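Local coordinates for carboxylase (Deinococcus radiodurans, PDB 5H80), which probably catalyses, through its biotin carboxylase domain, the ATP-dependent carboxylation of biotin within a single-chain bacterial carboxylase, at residues V199-G204 with E229-R234; A371-E376 with S446-A451. One frame throughout, in Å; residues are numbered along the deposited sequence.

The two contacts sit in different parts of the biotin carboxylase fold and do not touch. Contact 1 lies at the surface of the ATP-binding region, the part that carries the mobile lid in this family, and its centre is about 26 Å from the centre of the chain. Contact 2 is buried in the C-terminal region, about 19 Å from that centre. The centres of contacts 1 and 2 are about 35 Å apart, and the nearest atoms of contacts 1 and 2 about 19 Å apart. The whole of contact 1 precedes contact 2 in the sequence. One is held by a salt bridge and a small apolar touch, the other by apolar packing alone, next to residues that reach the second subunit.

Contact 1. Residues V199-G204 with E229-R234; sequences VVRQAG and ERLIER
A surface salt bridge and a small apolar touch join side chains at and just beyond the ends of the two outer strands of a three-stranded antiparallel sheet, in the ATP-binding part of the chain. Strands 199-200 and 229-230 do not pair with each other. Strand 184-185 lies between them, with backbone hydrogen bonds from V200 to V184 and from E229 to M185, so the segments meet through side chains. V199 and L231 have the nearest CA atoms, still 7.8 Å apart. V199 CG1 and L231 CD2 bridge much of that gap, meeting at 4.1 Å with the two side chains at about a right angle. With its CG anti to the backbone N (chi1 -174°), L231 reaches across so that the CD2 branch meets V199.

In the ATP-grasp fold of biotin carboxylases a small lid subdomain closes over the nucleotide, and this little sheet probably belongs to it. Residues 187-197 and 214-226 are missing from the model, which is consistent with a mobile lid.

R201 leaves the loop just after its strand, and a bend at chi3 (109°) brings the guanidinium round toward the other segment. R201 NH2 meets E233 OE2 at 3.2 Å. The carboxylate oxygen sits at the guanidinium edge, near its plane, yet the two flat groups are turned 47° from one another, so the ion pair is not a flat two-pronged one. R201 NH2 also passes 4.2 Å from L231 CD2, putting that methyl beside both V199 and the arginine. E233 OE1 has a long ion pair with R234 NH1, 3.9 Å away, and the carboxylate thus lies between two arginines, which would be expected to favour its charged form, though the R234 pair is weak.

Contact 2. Residues A371-E376 with S446-A451; sequences ARVNME and SEFQIA
V373 spreads its two methyls over two partners on 446-451, F448 and I450. V373 CG2 comes to 4.0 Å from F448 CE1, approaching the ring obliquely. V373 CG1, which lies anti to the backbone N (chi1 -174°), meets I450 CD1 at 4.1 Å, and there the two side chains run antiparallel alongside one another. I450 CD1 also packs on one face of the F448 ring, 3.6 Å above its plane and displaced from the ring centre, while touching V373.

V373 sits on strand 367-374 of the five-stranded antiparallel sheet, whereas I450 belongs to strand 449-451, which pairs with 393-395 in a separate two-stranded sheet of the biotin carboxylase C-terminal region. The contact therefore joins two sheets through side chains. Helix 457-465 packs against it, with L460 on V373 and L457 on both F448 and I450, and F394 meets F448 edge to face. Beside this apolar cluster, E447 forms a salt bridge with R49 of the second subunit, and Q449 NE2 hydrogen-bonds T409 OG1 of that same subunit.

Contact 1. Residues V199-G204 with E229-R234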
# COMPACT_ATOMS: atom_id res chain seq x y z
N VAL A 199 37.43 -11.58 -14.67
CA VAL A 199 37.09 -12.99 -14.98
C VAL A 199 38.23 -13.62 -15.80
O VAL A 199 38.54 -13.12 -16.89
CB VAL A 199 35.78 -13.06 -15.82
CG1 VAL A 199 35.40 -14.51 -16.17
CG2 VAL A 199 34.63 -12.40 -15.05
N VAL A 200 38.85 -14.67 -15.27
CA VAL A 200 39.91 -15.43 -15.94
C VAL A 200 39.30 -16.80 -16.28
O VAL A 200 38.85 -17.52 -15.37
CB VAL A 200 41.15 -15.68 -15.04
CG1 VAL A 200 42.35 -16.12 -15.90
CG2 VAL A 200 41.53 -14.41 -14.28
N ARG A 201 39.25 -17.09 -17.57
CA ARG A 201 38.68 -18.34 -18.07
C ARG A 201 39.71 -19.43 -18.41
O ARG A 201 39.38 -20.58 -18.32
CB ARG A 201 37.71 -18.06 -19.20
CG ARG A 201 36.60 -17.11 -18.77
CD ARG A 201 35.44 -16.97 -19.73
NE ARG A 201 34.28 -17.63 -19.15
CZ ARG A 201 33.21 -17.05 -18.60
NH1 ARG A 201 33.01 -15.73 -18.58
NH2 ARG A 201 32.28 -17.84 -18.07
N GLN A 202 40.95 -19.07 -18.74
CA GLN A 202 42.00 -19.99 -19.20
C GLN A 202 43.26 -19.86 -18.38
O GLN A 202 43.67 -18.73 -18.12
CB GLN A 202 42.42 -19.57 -20.58
CG GLN A 202 41.35 -19.66 -21.63
CD GLN A 202 41.92 -20.16 -22.92
OE1 GLN A 202 42.84 -20.99 -22.92
NE2 GLN A 202 41.38 -19.69 -24.02
N ALA A 203 43.93 -20.96 -18.04
CA ALA A 203 45.19 -20.87 -17.24
C ALA A 203 46.26 -19.98 -17.94
O ALA A 203 47.03 -19.29 -17.28
CB ALA A 203 45.74 -22.25 -16.91
N GLY A 204 46.24 -19.96 -19.27
CA GLY A 204 47.10 -19.06 -20.07
C GLY A 204 46.84 -17.57 -19.90
O GLY A 204 47.78 -16.78 -19.83
N GLU A 229 38.56 -16.25 -6.58
CA GLU A 229 37.35 -16.95 -6.19
C GLU A 229 36.82 -17.78 -7.33
O GLU A 229 36.77 -17.28 -8.44
CB GLU A 229 36.29 -15.93 -5.79
CG GLU A 229 35.56 -16.42 -4.58
CD GLU A 229 34.68 -15.35 -3.97
OE1 GLU A 229 34.82 -15.27 -2.74
OE2 GLU A 229 33.90 -14.65 -4.75
N ARG A 230 36.32 -18.98 -7.04
CA ARG A 230 35.52 -19.74 -8.07
C ARG A 230 34.37 -18.86 -8.60
O ARG A 230 33.63 -18.28 -7.76
CB ARG A 230 35.02 -21.08 -7.49
CG ARG A 230 34.09 -21.87 -8.40
CD ARG A 230 33.66 -23.16 -7.76
NE ARG A 230 32.86 -23.93 -8.71
CZ ARG A 230 33.32 -24.86 -9.55
NH1 ARG A 230 34.58 -25.31 -9.46
NH2 ARG A 230 32.43 -25.47 -10.32
N LEU A 231 34.24 -18.71 -9.93
CA LEU A 231 33.10 -17.95 -10.51
C LEU A 231 31.89 -18.90 -10.32
O LEU A 231 31.90 -20.06 -10.82
CB LEU A 231 33.35 -17.60 -11.97
CG LEU A 231 32.31 -16.69 -12.64
CD1 LEU A 231 32.28 -15.35 -11.95
CD2 LEU A 231 32.55 -16.55 -14.12
N ILE A 232 30.88 -18.45 -9.56
CA ILE A 232 29.65 -19.26 -9.37
C ILE A 232 28.67 -18.82 -10.44
O ILE A 232 28.20 -17.64 -10.53
CB ILE A 232 29.04 -19.19 -7.97
CG1 ILE A 232 30.05 -19.77 -6.97
CG2 ILE A 232 27.64 -19.84 -7.92
CD1 ILE A 232 29.74 -21.11 -6.41
N GLU A 233 28.35 -19.85 -11.22
CA GLU A 233 27.63 -19.68 -12.45
C GLU A 233 26.22 -20.35 -12.27
O GLU A 233 26.02 -21.27 -11.44
CB GLU A 233 28.41 -20.38 -13.57
CG GLU A 233 29.79 -19.78 -13.82
CD GLU A 233 30.37 -20.24 -15.15
OE1 GLU A 233 30.82 -21.40 -15.15
OE2 GLU A 233 30.37 -19.44 -16.12
N ARG A 234 25.30 -19.87 -13.08
CA ARG A 234 23.98 -20.35 -13.03
C ARG A 234 23.32 -20.36 -11.68
O ARG A 234 22.53 -21.24 -11.34
CB ARG A 234 23.96 -21.77 -13.57
CG ARG A 234 24.03 -21.77 -15.05
CD ARG A 234 24.35 -23.12 -15.60
NE ARG A 234 25.48 -23.80 -14.98
CZ ARG A 234 26.77 -23.57 -15.21
NH1 ARG A 234 27.17 -22.60 -16.03
NH2 ARG A 234 27.69 -24.31 -14.56

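Contact 2. Residues A371-E376 with S446-A451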
# COMPACT_ATOMS: atom_id res chain seq x y z
N ALA A 371 10.75 -2.67 -8.12
CA ALA A 371 11.60 -2.28 -9.25
C ALA A 371 12.31 -0.92 -8.87
O ALA A 371 11.70 -0.03 -8.34
CB ALA A 371 10.86 -2.16 -10.50
N ARG A 372 13.64 -0.84 -9.11
CA ARG A 372 14.32 0.44 -8.92
C ARG A 372 14.25 1.33 -10.22
O ARG A 372 14.81 0.97 -11.32
CB ARG A 372 15.75 0.06 -8.59
CG ARG A 372 15.92 -0.85 -7.31
CD ARG A 372 17.39 -0.85 -6.76
NE ARG A 372 17.63 -1.88 -5.70
CZ ARG A 372 18.76 -1.98 -4.98
NH1 ARG A 372 19.68 -1.05 -5.06
NH2 ARG A 372 18.92 -2.95 -4.11
N VAL A 373 13.56 2.44 -10.10
CA VAL A 373 13.51 3.49 -11.15
C VAL A 373 14.69 4.42 -11.10
O VAL A 373 14.86 5.09 -10.05
CB VAL A 373 12.17 4.18 -11.16
CG1 VAL A 373 12.07 5.13 -12.34
CG2 VAL A 373 11.05 3.12 -11.16
N ASN A 374 15.55 4.32 -12.11
CA ASN A 374 16.81 5.08 -12.13
C ASN A 374 16.83 6.15 -13.26
O ASN A 374 16.21 5.99 -14.29
CB ASN A 374 18.07 4.22 -12.23
CG ASN A 374 18.23 3.12 -11.18
OD1 ASN A 374 18.03 3.35 -9.98
ND2 ASN A 374 18.72 1.97 -11.62
N MET A 375 17.58 7.21 -13.03
CA MET A 375 17.94 8.21 -14.04
C MET A 375 19.11 7.60 -14.76
O MET A 375 20.18 7.45 -14.18
CB MET A 375 18.29 9.50 -13.31
CG MET A 375 18.52 10.67 -14.22
SD MET A 375 18.64 12.12 -13.19
CE MET A 375 19.21 13.27 -14.48
N GLU A 376 18.90 7.16 -15.99
CA GLU A 376 19.92 6.49 -16.85
C GLU A 376 19.22 5.77 -18.00
O GLU A 376 18.73 6.42 -18.90
CB GLU A 376 20.79 5.45 -16.11
CG GLU A 376 20.06 4.18 -15.64
CD GLU A 376 20.75 3.45 -14.47
OE1 GLU A 376 20.34 2.27 -14.21
OE2 GLU A 376 21.64 4.06 -13.81
N SER A 446 3.96 1.62 -16.22
CA SER A 446 3.49 2.31 -17.43
C SER A 446 2.74 3.51 -17.03
O SER A 446 2.61 4.47 -17.89
CB SER A 446 2.58 1.38 -18.24
OG SER A 446 1.26 1.26 -17.64
N GLU A 447 2.32 3.64 -15.76
CA GLU A 447 1.65 4.83 -15.26
C GLU A 447 2.60 5.83 -14.62
O GLU A 447 2.18 6.85 -14.11
CB GLU A 447 0.55 4.44 -14.23
CG GLU A 447 -0.67 3.87 -14.89
CD GLU A 447 -1.77 3.23 -14.03
OE1 GLU A 447 -1.78 3.39 -12.78
OE2 GLU A 447 -2.61 2.47 -14.66
N PHE A 448 3.89 5.52 -14.62
CA PHE A 448 4.88 6.45 -14.10
C PHE A 448 5.31 7.51 -15.12
O PHE A 448 6.11 7.24 -16.00
CB PHE A 448 6.10 5.67 -13.62
CG PHE A 448 6.84 6.29 -12.44
CD1 PHE A 448 7.52 5.41 -11.61
CD2 PHE A 448 6.93 7.68 -12.18
CE1 PHE A 448 8.25 5.86 -10.50
CE2 PHE A 448 7.70 8.17 -11.07
CZ PHE A 448 8.34 7.24 -10.21
N GLN A 449 4.82 8.71 -14.88
CA GLN A 449 5.02 9.88 -15.82
C GLN A 449 6.21 10.61 -15.27
O GLN A 449 6.15 11.07 -14.13
CB GLN A 449 3.85 10.85 -15.75
CG GLN A 449 2.49 10.33 -16.09
CD GLN A 449 1.49 11.45 -16.20
OE1 GLN A 449 1.51 12.23 -17.15
NE2 GLN A 449 0.60 11.55 -15.22
N ILE A 450 7.32 10.54 -15.99
CA ILE A 450 8.47 11.32 -15.72
C ILE A 450 8.81 12.12 -17.01
O ILE A 450 8.87 11.54 -18.08
CB ILE A 450 9.67 10.44 -15.30
CG1 ILE A 450 9.22 9.53 -14.15
CG2 ILE A 450 10.84 11.30 -14.85
CD1 ILE A 450 10.29 8.59 -13.65
N ALA A 451 9.00 13.43 -16.85
CA ALA A 451 9.54 14.30 -17.93
C ALA A 451 10.69 15.19 -17.40
O ALA A 451 10.65 15.63 -16.24
CB ALA A 451 8.41 15.13 -18.52